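Local coordinates for protein halocarboxylic acid dehalogenase DehI (Pseudomonas putida, PDB 3BJX) that probably hydrolyses the carbon-halogen bond of alpha-halocarboxylic acids, as a group I haloacid dehalogenase with an all-helical fold, at residues F60-A74 and P251-L265. Sequence-based numbering, arbitrary orientation.
Sequences FPGYLPLAWRRSAEA and PGSAGVQRSELMSML. With SO4 (sulfate ion), chain G.
Arg70 and Glu260 show how one salt bridge can pin a loop to a helix. They approach from opposite directions, and Glu260 OE1 lies at the guanidinium edge, with the guanidinium and carboxylate planes 34° apart. NH1 of Arg70 donates to the syn side of Glu260 OE2 at 3.0 Å; NH2 reaches OE1 at 2.7 Å and also OE2, both weakly. The arginine chain bends at chi2 and chi3 (-88° and -79°), which brings the guanidinium to Glu260; a water also links NH2 to Gly255 O. NH1 also bonds a sulfate, probably from the crystallisation liquor, which Arg69 NH1 holds too. A leucine in place of Arg70 would probably leave the Glu260 carboxylate without its mate and this edge of the loop less firmly held.

Further along, Ser71 OG works both ways: it donates to Ala67 O at 2.8 Å and accepts the fairly straight bond from Gly255 N, 2.8 Å away.

Apolar contacts make up much of the remainder. Val256 CG1 packs against Tyr63 CE1 at 3.6 Å and also meets Ala67 CB, while Leu261 CD2 lies at the tyrosine ring's edge and 3.8 Å from Leu66 CD2. The selenium of Met264 sits 3.9 Å from Leu66 CD2. Pro61 CD meets Leu265 CD2.

Leu139 and Leu273 also touch Tyr63. This is a loop packed along a helix in an all-helical fold: the connection between helices 230-248 and 267-299 runs along helix 63-71.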
ATOM      1  N   PHE A  60      -6.772  -1.837  16.202  1.00 23.38           N
ATOM      2  CA  PHE A  60      -7.542  -0.586  16.084  1.00 24.17           C
ATOM      3  C   PHE A  60      -8.814  -0.690  16.929  1.00 25.67           C
ATOM      4  O   PHE A  60      -9.627  -1.584  16.710  1.00 26.50           O
ATOM      5  CB  PHE A  60      -7.919  -0.309  14.618  1.00 23.56           C
ATOM      6  CG  PHE A  60      -6.748   0.065  13.736  1.00 23.48           C
ATOM      7  CD1 PHE A  60      -6.405   1.405  13.539  1.00 24.04           C
ATOM      8  CD2 PHE A  60      -5.996  -0.912  13.102  1.00 23.25           C
ATOM      9  CE1 PHE A  60      -5.311   1.760  12.739  1.00 23.63           C
ATOM     10  CE2 PHE A  60      -4.903  -0.569  12.300  1.00 23.24           C
ATOM     11  CZ  PHE A  60      -4.567   0.771  12.111  1.00 23.52           C
ATOM     12  N   PRO A  61      -9.004   0.221  17.902  1.00 26.35           N
ATOM     13  CA  PRO A  61     -10.145   0.047  18.817  1.00 25.38           C
ATOM     14  C   PRO A  61     -11.499  -0.049  18.113  1.00 24.41           C
ATOM     15  O   PRO A  61     -11.850   0.815  17.318  1.00 26.04           O
ATOM     16  CB  PRO A  61     -10.082   1.293  19.702  1.00 26.00           C
ATOM     17  CG  PRO A  61      -8.631   1.686  19.670  1.00 26.93           C
ATOM     18  CD  PRO A  61      -8.208   1.413  18.242  1.00 26.45           C
ATOM     19  N   GLY A  62     -12.216  -1.132  18.399  1.00 23.33           N
ATOM     20  CA  GLY A  62     -13.585  -1.369  17.961  1.00 21.59           C
ATOM     21  C   GLY A  62     -13.782  -1.872  16.535  1.00 20.54           C
ATOM     22  O   GLY A  62     -14.852  -2.400  16.198  1.00 19.75           O
ATOM     23  N   TYR A  63     -12.766  -1.693  15.696  1.00 18.83           N
ATOM     24  CA  TYR A  63     -12.963  -1.820  14.257  1.00 18.62           C
ATOM     25  C   TYR A  63     -13.395  -3.193  13.792  1.00 18.67           C
ATOM     26  O   TYR A  63     -14.463  -3.333  13.195  1.00 18.61           O
ATOM     27  CB  TYR A  63     -11.742  -1.343  13.446  1.00 16.70           C
ATOM     28  CG  TYR A  63     -11.952  -1.518  11.959  1.00 15.55           C
ATOM     29  CD1 TYR A  63     -12.996  -0.846  11.292  1.00 15.63           C
ATOM     30  CD2 TYR A  63     -11.134  -2.370  11.219  1.00 15.04           C
ATOM     31  CE1 TYR A  63     -13.216  -1.017   9.919  1.00 14.59           C
ATOM     32  CE2 TYR A  63     -11.349  -2.559   9.854  1.00 14.85           C
ATOM     33  CZ  TYR A  63     -12.385  -1.879   9.206  1.00 15.23           C
ATOM     34  OH  TYR A  63     -12.580  -2.077   7.850  1.00 16.01           O
ATOM     35  N   LEU A  64     -12.559  -4.189  14.066  1.00 20.80           N
ATOM     36  CA  LEU A  64     -12.675  -5.519  13.437  1.00 21.13           C
ATOM     37  C   LEU A  64     -13.945  -6.265  13.844  1.00 21.74           C
ATOM     38  O   LEU A  64     -14.580  -6.875  12.996  1.00 24.90           O
ATOM     39  CB  LEU A  64     -11.407  -6.374  13.677  1.00 20.57           C
ATOM     40  CG  LEU A  64     -11.465  -7.837  13.185  1.00 21.57           C
ATOM     41  CD1 LEU A  64     -11.355  -7.898  11.644  1.00 22.16           C
ATOM     42  CD2 LEU A  64     -10.433  -8.787  13.842  1.00 19.71           C
ATOM     43  N   PRO A  65     -14.319  -6.243  15.138  1.00 21.51           N
ATOM     44  CA  PRO A  65     -15.585  -6.894  15.472  1.00 21.82           C
ATOM     45  C   PRO A  65     -16.767  -6.353  14.665  1.00 22.50           C
ATOM     46  O   PRO A  65     -17.608  -7.147  14.198  1.00 21.21           O
ATOM     47  CB  PRO A  65     -15.751  -6.583  16.962  1.00 21.89           C
ATOM     48  CG  PRO A  65     -14.327  -6.475  17.455  1.00 21.33           C
ATOM     49  CD  PRO A  65     -13.645  -5.730  16.344  1.00 21.23           C
ATOM     50  N   LEU A  66     -16.818  -5.022  14.509  1.00 21.57           N
ATOM     51  CA  LEU A  66     -17.868  -4.363  13.751  1.00 21.16           C
ATOM     52  C   LEU A  66     -17.730  -4.660  12.265  1.00 20.88           C
ATOM     53  O   LEU A  66     -18.673  -5.160  11.657  1.00 20.70           O
ATOM     54  CB  LEU A  66     -17.860  -2.853  14.002  1.00 21.53           C
ATOM     55  CG  LEU A  66     -18.774  -2.007  13.106  1.00 20.48           C
ATOM     56  CD1 LEU A  66     -20.237  -2.058  13.544  1.00 19.82           C
ATOM     57  CD2 LEU A  66     -18.253  -0.577  13.068  1.00 21.49           C
ATOM     58  N   ALA A  67     -16.555  -4.360  11.694  1.00 20.12           N
ATOM     59  CA  ALA A  67     -16.239  -4.679  10.302  1.00 19.20           C
ATOM     60  C   ALA A  67     -16.560  -6.123   9.913  1.00 20.57           C
ATOM     61  O   ALA A  67     -17.175  -6.374   8.876  1.00 22.57           O
ATOM     62  CB  ALA A  67     -14.802  -4.363   9.999  1.00 18.95           C
ATOM     63  N   TRP A  68     -16.170  -7.080  10.734  1.00 20.57           N
ATOM     64  CA  TRP A  68     -16.519  -8.473  10.436  1.00 21.75           C
ATOM     65  C   TRP A  68     -18.031  -8.766  10.479  1.00 23.48           C
ATOM     66  O   TRP A  68     -18.557  -9.492   9.629  1.00 24.41           O
ATOM     67  CB  TRP A  68     -15.766  -9.435  11.357  1.00 20.03           C
ATOM     68  CG  TRP A  68     -16.218 -10.832  11.190  1.00 19.00           C
ATOM     69  CD1 TRP A  68     -16.883 -11.589  12.098  1.00 19.05           C
ATOM     70  CD2 TRP A  68     -16.078 -11.640  10.011  1.00 19.71           C
ATOM     71  NE1 TRP A  68     -17.163 -12.833  11.563  1.00 19.24           N
ATOM     72  CE2 TRP A  68     -16.669 -12.883  10.285  1.00 19.22           C
ATOM     73  CE3 TRP A  68     -15.494 -11.435   8.753  1.00 19.25           C
ATOM     74  CZ2 TRP A  68     -16.685 -13.909   9.359  1.00 18.83           C
ATOM     75  CZ3 TRP A  68     -15.530 -12.456   7.838  1.00 18.97           C
ATOM     76  CH2 TRP A  68     -16.115 -13.672   8.143  1.00 18.87           C
ATOM     77  N   ARG A  69     -18.720  -8.195  11.468  1.00 26.04           N
ATOM     78  CA  ARG A  69     -20.163  -8.375  11.658  1.00 27.49           C
ATOM     79  C   ARG A  69     -20.961  -7.925  10.426  1.00 26.80           C
ATOM     80  O   ARG A  69     -22.008  -8.484  10.107  1.00 27.62           O
ATOM     81  CB  ARG A  69     -20.589  -7.591  12.902  1.00 28.61           C
ATOM     82  CG  ARG A  69     -22.091  -7.562  13.225  1.00 30.85           C
ATOM     83  CD  ARG A  69     -22.377  -6.683  14.448  1.00 31.05           C
ATOM     84  NE  ARG A  69     -21.375  -6.896  15.492  1.00 33.25           N
ATOM     85  CZ  ARG A  69     -20.695  -5.934  16.117  1.00 34.02           C
ATOM     86  NH1 ARG A  69     -20.919  -4.647  15.858  1.00 34.04           N
ATOM     87  NH2 ARG A  69     -19.798  -6.272  17.035  1.00 34.78           N
ATOM     88  N   ARG A  70     -20.443  -6.929   9.726  1.00 25.63           N
ATOM     89  CA  ARG A  70     -21.132  -6.344   8.588  1.00 26.26           C
ATOM     90  C   ARG A  70     -20.789  -7.033   7.246  1.00 26.46           C
ATOM     91  O   ARG A  70     -21.494  -6.845   6.252  1.00 27.37           O
ATOM     92  CB  ARG A  70     -20.832  -4.846   8.535  1.00 26.72           C
ATOM     93  CG  ARG A  70     -20.925  -4.173   9.898  1.00 27.48           C
ATOM     94  CD  ARG A  70     -22.331  -3.704  10.194  1.00 28.64           C
ATOM     95  NE  ARG A  70     -22.530  -2.459   9.481  1.00 29.91           N
ATOM     96  CZ  ARG A  70     -22.722  -1.273  10.037  1.00 30.37           C
ATOM     97  NH1 ARG A  70     -22.822  -1.122  11.356  1.00 29.44           N
ATOM     98  NH2 ARG A  70     -22.845  -0.231   9.237  1.00 31.47           N
ATOM     99  N   SER A  71     -19.737  -7.847   7.245  1.00 24.15           N
ATOM    100  CA  SER A  71     -19.245  -8.524   6.053  1.00 22.84           C
ATOM    101  C   SER A  71     -19.486 -10.035   6.078  1.00 23.41           C
ATOM    102  O   SER A  71     -19.419 -10.688   5.045  1.00 23.83           O
ATOM    103  CB  SER A  71     -17.739  -8.261   5.894  1.00 22.04           C
ATOM    104  OG  SER A  71     -17.422  -6.893   6.095  1.00 19.89           O
ATOM    105  N   ALA A  72     -19.761 -10.586   7.257  1.00 25.21           N
ATOM    106  CA  ALA A  72     -19.823 -12.037   7.457  1.00 25.93           C
ATOM    107  C   ALA A  72     -20.846 -12.763   6.588  1.00 26.60           C
ATOM    108  O   ALA A  72     -20.537 -13.824   6.029  1.00 27.11           O
ATOM    109  CB  ALA A  72     -20.036 -12.372   8.938  1.00 25.84           C
ATOM    110  N   GLU A  73     -22.050 -12.200   6.481  1.00 26.21           N
ATOM    111  CA  GLU A  73     -23.130 -12.814   5.701  1.00 25.77           C
ATOM    112  C   GLU A  73     -22.794 -12.888   4.222  1.00 24.42           C
ATOM    113  O   GLU A  73     -23.194 -13.803   3.532  1.00 22.78           O
ATOM    114  CB  GLU A  73     -24.412 -11.998   5.845  1.00 28.29           C
ATOM    115  CG  GLU A  73     -25.116 -12.107   7.190  1.00 30.98           C
ATOM    116  CD  GLU A  73     -26.061 -10.936   7.413  1.00 33.56           C
ATOM    117  OE1 GLU A  73     -27.186 -10.954   6.851  1.00 34.15           O
ATOM    118  OE2 GLU A  73     -25.666  -9.980   8.129  1.00 34.85           O
ATOM    119  N   ALA A  74     -22.081 -11.877   3.748  1.00 24.22           N
ATOM    120  CA  ALA A  74     -21.773 -11.720   2.353  1.00 23.39           C
ATOM    121  C   ALA A  74     -20.650 -12.694   1.982  1.00 23.62           C
ATOM    122  O   ALA A  74     -20.567 -13.186   0.852  1.00 22.28           O
ATOM    123  CB  ALA A  74     -21.350 -10.283   2.108  1.00 23.32           C
ATOM    124  N   PRO A 251     -23.592  -9.617  -3.390  1.00 24.23           N
ATOM    125  CA  PRO A 251     -24.961  -9.409  -2.922  1.00 23.93           C
ATOM    126  C   PRO A 251     -24.928  -8.894  -1.477  1.00 26.61           C
ATOM    127  O   PRO A 251     -24.006  -9.235  -0.707  1.00 26.98           O
ATOM    128  CB  PRO A 251     -25.561 -10.825  -2.973  1.00 23.94           C
ATOM    129  CG  PRO A 251     -24.409 -11.735  -2.798  1.00 23.29           C
ATOM    130  CD  PRO A 251     -23.209 -11.045  -3.381  1.00 22.85           C
ATOM    131  N   GLY A 252     -25.911  -8.079  -1.110  1.00 26.77           N
ATOM    132  CA  GLY A 252     -25.958  -7.509   0.226  1.00 27.94           C
ATOM    133  C   GLY A 252     -24.897  -6.449   0.424  1.00 28.95           C
ATOM    134  O   GLY A 252     -24.517  -5.756  -0.514  1.00 30.35           O
ATOM    135  N   SER A 253     -24.420  -6.331   1.657  1.00 30.16           N
ATOM    136  CA  SER A 253     -23.432  -5.329   2.033  1.00 30.53           C
ATOM    137  C   SER A 253     -22.260  -5.992   2.739  1.00 29.26           C
ATOM    138  O   SER A 253     -22.390  -7.077   3.326  1.00 28.90           O
ATOM    139  CB  SER A 253     -24.061  -4.283   2.959  1.00 32.24           C
ATOM    140  OG  SER A 253     -25.153  -3.653   2.313  1.00 34.20           O
ATOM    141  N   ALA A 254     -21.119  -5.322   2.672  1.00 26.74           N
ATOM    142  CA  ALA A 254     -19.917  -5.756   3.335  1.00 24.87           C
ATOM    143  C   ALA A 254     -19.166  -4.497   3.713  1.00 24.82           C
ATOM    144  O   ALA A 254     -19.497  -3.395   3.239  1.00 24.30           O
ATOM    145  CB  ALA A 254     -19.094  -6.624   2.414  1.00 25.40           C
ATOM    146  N   GLY A 255     -18.180  -4.642   4.588  1.00 23.57           N
ATOM    147  CA  GLY A 255     -17.360  -3.507   5.003  1.00 25.30           C
ATOM    148  C   GLY A 255     -18.108  -2.512   5.861  1.00 25.22           C
ATOM    149  O   GLY A 255     -19.235  -2.772   6.281  1.00 24.78           O
ATOM    150  N   VAL A 256     -17.456  -1.385   6.140  1.00 26.42           N
ATOM    151  CA  VAL A 256     -18.056  -0.261   6.883  1.00 26.65           C
ATOM    152  C   VAL A 256     -17.423   1.052   6.403  1.00 27.40           C
ATOM    153  O   VAL A 256     -16.193   1.177   6.313  1.00 26.95           O
ATOM    154  CB  VAL A 256     -18.061  -0.479   8.472  1.00 26.73           C
ATOM    155  CG1 VAL A 256     -16.739  -0.978   9.010  1.00 25.95           C
ATOM    156  CG2 VAL A 256     -18.520   0.761   9.231  1.00 26.37           C
ATOM    157  N   GLN A 257     -18.280   2.003   6.030  1.00 29.77           N
ATOM    158  CA  GLN A 257     -17.845   3.263   5.411  1.00 31.08           C
ATOM    159  C   GLN A 257     -17.138   4.112   6.457  1.00 31.89           C
ATOM    160  O   GLN A 257     -17.472   4.025   7.646  1.00 33.57           O
ATOM    161  CB  GLN A 257     -19.033   4.016   4.813  1.00 32.78           C
ATOM    162  CG  GLN A 257     -19.910   3.194   3.852  1.00 35.33           C
ATOM    163  CD  GLN A 257     -19.508   3.334   2.378  1.00 37.05           C
ATOM    164  OE1 GLN A 257     -19.477   4.448   1.839  1.00 37.60           O
ATOM    165  NE2 GLN A 257     -19.232   2.199   1.715  1.00 36.46           N
ATOM    166  N   ARG A 258     -16.164   4.914   6.026  1.00 31.63           N
ATOM    167  CA  ARG A 258     -15.353   5.726   6.936  1.00 33.70           C
ATOM    168  C   ARG A 258     -16.151   6.796   7.687  1.00 34.69           C
ATOM    169  O   ARG A 258     -15.783   7.175   8.805  1.00 34.35           O
ATOM    170  CB  ARG A 258     -14.181   6.366   6.191  1.00 33.70           C
ATOM    171  CG  ARG A 258     -13.534   7.544   6.895  1.00 34.41           C
ATOM    172  CD  ARG A 258     -12.261   8.006   6.183  1.00 36.83           C
ATOM    173  NE  ARG A 258     -12.465   8.403   4.785  1.00 38.48           N
ATOM    174  CZ  ARG A 258     -13.005   9.555   4.396  1.00 39.83           C
ATOM    175  NH1 ARG A 258     -13.432  10.450   5.295  1.00 41.16           N
ATOM    176  NH2 ARG A 258     -13.133   9.811   3.099  1.00 40.45           N
ATOM    177  N   SER A 259     -17.223   7.284   7.068  1.00 35.34           N
ATOM    178  CA  SER A 259     -18.124   8.220   7.724  1.00 37.11           C
ATOM    179  C   SER A 259     -18.748   7.617   8.995  1.00 38.51           C
ATOM    180  O   SER A 259     -18.963   8.320   9.991  1.00 38.67           O
ATOM    181  CB  SER A 259     -19.212   8.706   6.751  1.00 37.30           C
ATOM    182  OG  SER A 259     -19.870   7.628   6.101  1.00 37.03           O
ATOM    183  N   GLU A 260     -19.016   6.315   8.974  1.00 39.02           N
ATOM    184  CA  GLU A 260     -19.670   5.668  10.105  1.00 40.05           C
ATOM    185  C   GLU A 260     -18.732   5.348  11.274  1.00 40.46           C
ATOM    186  O   GLU A 260     -19.176   4.847  12.305  1.00 40.49           O
ATOM    187  CB  GLU A 260     -20.373   4.406   9.645  1.00 40.71           C
ATOM    188  CG  GLU A 260     -21.423   3.917  10.609  1.00 41.11           C
ATOM    189  CD  GLU A 260     -22.047   2.615  10.169  1.00 41.20           C
ATOM    190  OE1 GLU A 260     -22.219   2.421   8.940  1.00 39.60           O
ATOM    191  OE2 GLU A 260     -22.373   1.792  11.063  1.00 41.09           O
ATOM    192  N   LEU A 261     -17.445   5.639  11.123  1.00 41.01           N
ATOM    193  CA  LEU A 261     -16.470   5.290  12.152  1.00 42.53           C
ATOM    194  C   LEU A 261     -15.924   6.525  12.832  1.00 45.78           C
ATOM    195  O   LEU A 261     -15.017   6.424  13.648  1.00 45.75           O
ATOM    196  CB  LEU A 261     -15.325   4.466  11.569  1.00 40.14           C
ATOM    197  CG  LEU A 261     -15.676   3.160  10.864  1.00 38.07           C
ATOM    198  CD1 LEU A 261     -14.601   2.862   9.877  1.00 37.30           C
ATOM    199  CD2 LEU A 261     -15.829   2.028  11.837  1.00 37.40           C
HETATM  200  N   MSE A 262     -16.488   7.685  12.484  1.00 50.67           N
HETATM  201  CA  MSE A 262     -16.132   8.973  13.083  1.00 54.67           C
HETATM  202  C   MSE A 262     -16.329   8.989  14.606  1.00 54.34           C
HETATM  203  O   MSE A 262     -15.465   9.474  15.335  1.00 53.97           O
HETATM  204  CB  MSE A 262     -16.916  10.106  12.414  1.00 60.46           C
HETATM  205  CG  MSE A 262     -16.086  11.068  11.540  1.00 64.17           C
HETATM  206 SE   MSE A 262     -15.195  10.304   9.949  1.00 71.20          SE
HETATM  207  CE  MSE A 262     -14.840  11.933   8.921  1.00 65.40           C
ATOM    208  N   SER A 263     -17.457   8.450  15.068  1.00 54.42           N
ATOM    209  CA  SER A 263     -17.737   8.259  16.500  1.00 55.16           C
ATOM    210  C   SER A 263     -16.809   7.245  17.182  1.00 55.10           C
ATOM    211  O   SER A 263     -16.583   7.309  18.389  1.00 55.42           O
ATOM    212  CB  SER A 263     -19.186   7.789  16.695  1.00 56.25           C
ATOM    213  OG  SER A 263     -20.099   8.875  16.701  1.00 57.36           O
HETATM  214  N   MSE A 264     -16.281   6.314  16.392  1.00 54.85           N
HETATM  215  CA  MSE A 264     -15.522   5.165  16.886  1.00 55.23           C
HETATM  216  C   MSE A 264     -14.003   5.361  16.997  1.00 48.88           C
HETATM  217  O   MSE A 264     -13.393   4.951  17.987  1.00 47.49           O
HETATM  218  CB  MSE A 264     -15.806   3.959  15.991  1.00 57.14           C
HETATM  219  CG  MSE A 264     -16.717   2.910  16.587  1.00 61.28           C
HETATM  220 SE   MSE A 264     -16.213   1.126  15.913  1.00 66.16          SE
HETATM  221  CE  MSE A 264     -14.279   1.422  15.792  1.00 64.44           C
ATOM    222  N   LEU A 265     -13.402   5.958  15.970  1.00 43.78           N
ATOM    223  CA  LEU A 265     -11.942   6.038  15.843  1.00 38.39           C
ATOM    224  C   LEU A 265     -11.500   7.479  15.699  1.00 35.92           C
ATOM    225  O   LEU A 265     -12.271   8.308  15.223  1.00 35.41           O
ATOM    226  CB  LEU A 265     -11.462   5.237  14.630  1.00 36.20           C
ATOM    227  CG  LEU A 265     -11.644   3.715  14.641  1.00 35.36           C
ATOM    228  CD1 LEU A 265     -11.803   3.199  13.227  1.00 34.48           C
ATOM    229  CD2 LEU A 265     -10.496   3.018  15.343  1.00 33.42           C
TER
HETATM  230  S   SO4 G 299     -24.344  -2.923  14.203  1.00 76.62           S
HETATM  231  O1  SO4 G 299     -23.619  -3.559  15.302  1.00 76.37           O
HETATM  232  O2  SO4 G 299     -25.786  -3.112  14.377  1.00 75.89           O
HETATM  233  O3  SO4 G 299     -24.018  -1.496  14.163  1.00 75.88           O
HETATM  234  O4  SO4 G 299     -23.931  -3.551  12.948  1.00 76.73           O
HETATM  235  O   HOH W   1     -21.790  -1.427   6.957  1.00 25.48           O
HETATM  236  O   HOH W   2     -22.779  -9.098   4.948  1.00 12.20           O